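Local coordinates for protein serine protease inhibitor (Thermoanaerobacter tengcongensis, PDB 2PEF) that probably inhibits serine proteases as a member of the serpin family, captured here in the latent state, at residues 34-45 with 325-333. Residues are numbered along the deposited sequence; the frame is centred on the assembly and turned at random. Where two conformers were deposited one is given.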
loop_
_atom_site.group_PDB
_atom_site.type_symbol
_atom_site.label_atom_id
_atom_site.label_comp_id
_atom_site.label_asym_id
_atom_site.label_seq_id
_atom_site.Cartn_x
_atom_site.Cartn_y
_atom_site.Cartn_z
ATOM N N SER A 34 -0.765 -0.960 -1.030
ATOM C CA SER A 34 0.463 -0.372 -0.523
ATOM C C SER A 34 0.611 -0.728 0.943
ATOM O O SER A 34 -0.077 -0.152 1.796
ATOM C CB SER A 34 0.464 1.146 -0.683
ATOM O OG SER A 34 1.594 1.712 -0.054
ATOM N N PRO A 35 1.497 -1.691 1.246
ATOM C CA PRO A 35 1.748 -2.050 2.637
ATOM C C PRO A 35 2.253 -0.855 3.441
ATOM O O PRO A 35 1.883 -0.707 4.604
ATOM C CB PRO A 35 2.819 -3.137 2.528
ATOM C CG PRO A 35 2.657 -3.693 1.157
ATOM C CD PRO A 35 2.285 -2.522 0.314
ATOM N N LEU A 36 3.069 -0.006 2.817
ATOM C CA LEU A 36 3.582 1.201 3.464
ATOM C C LEU A 36 2.443 2.098 3.947
ATOM O O LEU A 36 2.428 2.514 5.098
ATOM C CB LEU A 36 4.504 1.989 2.526
ATOM C CG LEU A 36 5.102 3.294 3.070
ATOM C CD1 LEU A 36 5.945 3.064 4.330
ATOM C CD2 LEU A 36 5.917 3.983 1.985
ATOM N N SER A 37 1.497 2.383 3.057
ATOM C CA SER A 37 0.346 3.212 3.397
ATOM C C SER A 37 -0.476 2.627 4.545
ATOM O O SER A 37 -0.867 3.346 5.468
ATOM C CB SER A 37 -0.534 3.424 2.165
ATOM O OG SER A 37 -1.698 4.158 2.498
ATOM N N ALA A 38 -0.731 1.322 4.484
ATOM C CA ALA A 38 -1.494 0.635 5.523
ATOM C C ALA A 38 -0.774 0.690 6.864
ATOM O O ALA A 38 -1.383 1.032 7.884
ATOM C CB ALA A 38 -1.773 -0.798 5.120
ATOM N N MET A 39 0.518 0.358 6.843
ATOM C CA MET A 39 1.381 0.426 8.020
ATOM C C MET A 39 1.314 1.794 8.700
ATOM O O MET A 39 1.170 1.898 9.920
ATOM C CB MET A 39 2.829 0.111 7.622
ATOM C CG MET A 39 3.859 0.334 8.723
ATOM S SD MET A 39 3.665 -0.801 10.110
ATOM C CE MET A 39 4.306 -2.317 9.411
ATOM N N LEU A 40 1.430 2.850 7.901
ATOM C CA LEU A 40 1.479 4.202 8.456
ATOM C C LEU A 40 0.176 4.644 9.120
ATOM O O LEU A 40 0.202 5.235 10.200
ATOM C CB LEU A 40 1.943 5.208 7.405
ATOM C CG LEU A 40 3.409 5.030 6.994
ATOM C CD1 LEU A 40 3.711 5.826 5.736
ATOM C CD2 LEU A 40 4.361 5.412 8.115
ATOM N N ALA A 41 -0.956 4.350 8.484
ATOM C CA ALA A 41 -2.258 4.696 9.042
ATOM C C ALA A 41 -2.490 3.932 10.341
ATOM O O ALA A 41 -2.969 4.493 11.326
ATOM C CB ALA A 41 -3.360 4.388 8.045
ATOM N N LEU A 42 -2.128 2.650 10.333
ATOM C CA LEU A 42 -2.344 1.786 11.485
ATOM C C LEU A 42 -1.365 2.077 12.619
ATOM O O LEU A 42 -1.721 1.953 13.790
ATOM C CB LEU A 42 -2.275 0.315 11.070
ATOM C CG LEU A 42 -3.409 -0.187 10.165
ATOM C CD1 LEU A 42 -3.029 -1.513 9.518
ATOM C CD2 LEU A 42 -4.731 -0.319 10.925
ATOM N N ALA A 43 -0.135 2.450 12.272
ATOM C CA ALA A 43 0.851 2.807 13.292
ATOM C C ALA A 43 0.441 4.086 14.023
ATOM O O ALA A 43 0.562 4.172 15.256
ATOM C CB ALA A 43 2.230 2.942 12.677
ATOM N N MET A 44 -0.058 5.069 13.271
ATOM C CA MET A 44 -0.623 6.285 13.869
ATOM C C MET A 44 -1.736 5.918 14.840
ATOM O O MET A 44 -1.757 6.384 15.981
ATOM C CB MET A 44 -1.180 7.232 12.801
ATOM C CG MET A 44 -0.136 8.062 12.067
ATOM S SD MET A 44 -0.855 9.479 11.218
ATOM C CE MET A 44 -1.822 8.699 9.930
ATOM N N THR A 45 -2.645 5.062 14.378
ATOM C CA THR A 45 -3.798 4.636 15.155
ATOM C C THR A 45 -3.373 3.926 16.443
ATOM O O THR A 45 -3.979 4.131 17.492
ATOM C CB THR A 45 -4.729 3.718 14.321
ATOM O OG1 THR A 45 -5.061 4.363 13.085
ATOM C CG2 THR A 45 -6.015 3.405 15.074
ATOM N N ALA A 325 1.740 5.471 -9.144
ATOM C CA ALA A 325 0.940 4.655 -8.245
ATOM C C ALA A 325 0.541 5.484 -7.034
ATOM O O ALA A 325 1.302 6.344 -6.581
ATOM C CB ALA A 325 1.705 3.418 -7.822
ATOM N N GLY A 326 -0.665 5.243 -6.537
ATOM C CA GLY A 326 -1.194 5.999 -5.414
ATOM C C GLY A 326 -1.948 5.104 -4.453
ATOM O O GLY A 326 -2.519 4.086 -4.850
ATOM N N ALA A 327 -1.941 5.489 -3.183
ATOM C CA ALA A 327 -2.662 4.749 -2.160
ATOM C C ALA A 327 -3.188 5.667 -1.075
ATOM O O ALA A 327 -2.578 6.684 -0.742
ATOM C CB ALA A 327 -1.782 3.674 -1.550
ATOM N N VAL A 328 -4.347 5.303 -0.549
ATOM C CA VAL A 328 -4.880 5.930 0.642
ATOM C C VAL A 328 -5.313 4.822 1.582
ATOM O O VAL A 328 -5.868 3.811 1.149
ATOM C CB VAL A 328 -6.091 6.848 0.332
ATOM C CG1 VAL A 328 -6.727 7.370 1.621
ATOM C CG2 VAL A 328 -5.672 8.013 -0.557
ATOM N N THR A 329 -5.002 5.003 2.861
ATOM C CA THR A 329 -5.544 4.152 3.913
ATOM C C THR A 329 -6.255 5.037 4.932
ATOM O O THR A 329 -5.677 5.986 5.450
ATOM C CB THR A 329 -4.453 3.317 4.613
ATOM O OG1 THR A 329 -3.619 2.691 3.631
ATOM C CG2 THR A 329 -5.087 2.245 5.502
ATOM N N SER A 330 -7.519 4.724 5.196
ATOM C CA SER A 330 -8.287 5.473 6.181
ATOM C C SER A 330 -8.720 4.578 7.339
ATOM O O SER A 330 -8.946 3.373 7.169
ATOM C CB SER A 330 -9.496 6.160 5.536
ATOM O OG SER A 330 -10.352 5.210 4.935
ATOM N N VAL A 331 -8.814 5.180 8.522
ATOM C CA VAL A 331 -9.279 4.492 9.719
ATOM C C VAL A 331 -10.507 5.226 10.257
ATOM O O VAL A 331 -10.467 6.442 10.477
ATOM C CB VAL A 331 -8.164 4.422 10.796
ATOM C CG1 VAL A 331 -8.685 3.797 12.091
ATOM C CG2 VAL A 331 -6.956 3.652 10.272
ATOM N N ASP A 332 -11.592 4.469 10.443
ATOM C CA ASP A 332 -12.897 4.962 10.932
ATOM C C ASP A 332 -13.848 5.577 9.885
ATOM O O ASP A 332 -14.927 6.061 10.239
ATOM C CB ASP A 332 -12.767 5.860 12.176
ATOM C CG ASP A 332 -13.331 5.212 13.431
ATOM O OD1 ASP A 332 -12.995 5.681 14.542
ATOM O OD2 ASP A 332 -14.119 4.245 13.315
ATOM N N ILE A 333 -13.449 5.562 8.615
ATOM C CA ILE A 333 -14.355 5.944 7.531
ATOM C C ILE A 333 -15.082 4.693 7.031
ATOM O O ILE A 333 -14.453 3.759 6.528
ATOM C CB ILE A 333 -13.628 6.660 6.355
ATOM C CG1 ILE A 333 -13.115 8.037 6.792
ATOM C CG2 ILE A 333 -14.565 6.812 5.152
ATOM C CD1 ILE A 333 -12.209 8.734 5.778
#
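Ser37 OG accepts from Thr329 OG1 at 2.7 Å, in one of two Thr329 conformers, and is also hydrogen-bonded to Asn162 OD1 on the adjacent strand, so this buried hydroxyl is satisfied from two strands. With Thr329 at chi1 -48°, its OG1 sits beside the backbone N and faces the serine, while CG2, anti to that N, touches Ala41 CB at 3.7 Å. Two residues earlier in the strand, Ala327 CB is 3.5 Å from Ser34 CB, tighter than usual van der Waals contact. Ser34 OG caps the helix by accepting from Ser37 N (N-H...O angle 166°), and it also bonds Ile364 O. At the far end Thr45 and Val331 meet tip to tip, Thr45 OG1 lying 3.5 Å from Val331 CG2. That hydroxyl donates back to Ala41 O at 2.7 Å, which fixes its rotation. Ala327, Thr329 and Val331 thus face the helix; segments 35-45 and 325-331 run roughly parallel (26°), their axes 7.5 Å apart at closest approach. In this latent serpin, strand 322-331 is the reactive centre loop's N-terminal part, inserted as s4A between 158-169 and 310-318 of beta-sheet A over helix B (35-46), whose Leu40 and Ala43 touch helices 67-80 and 106-116.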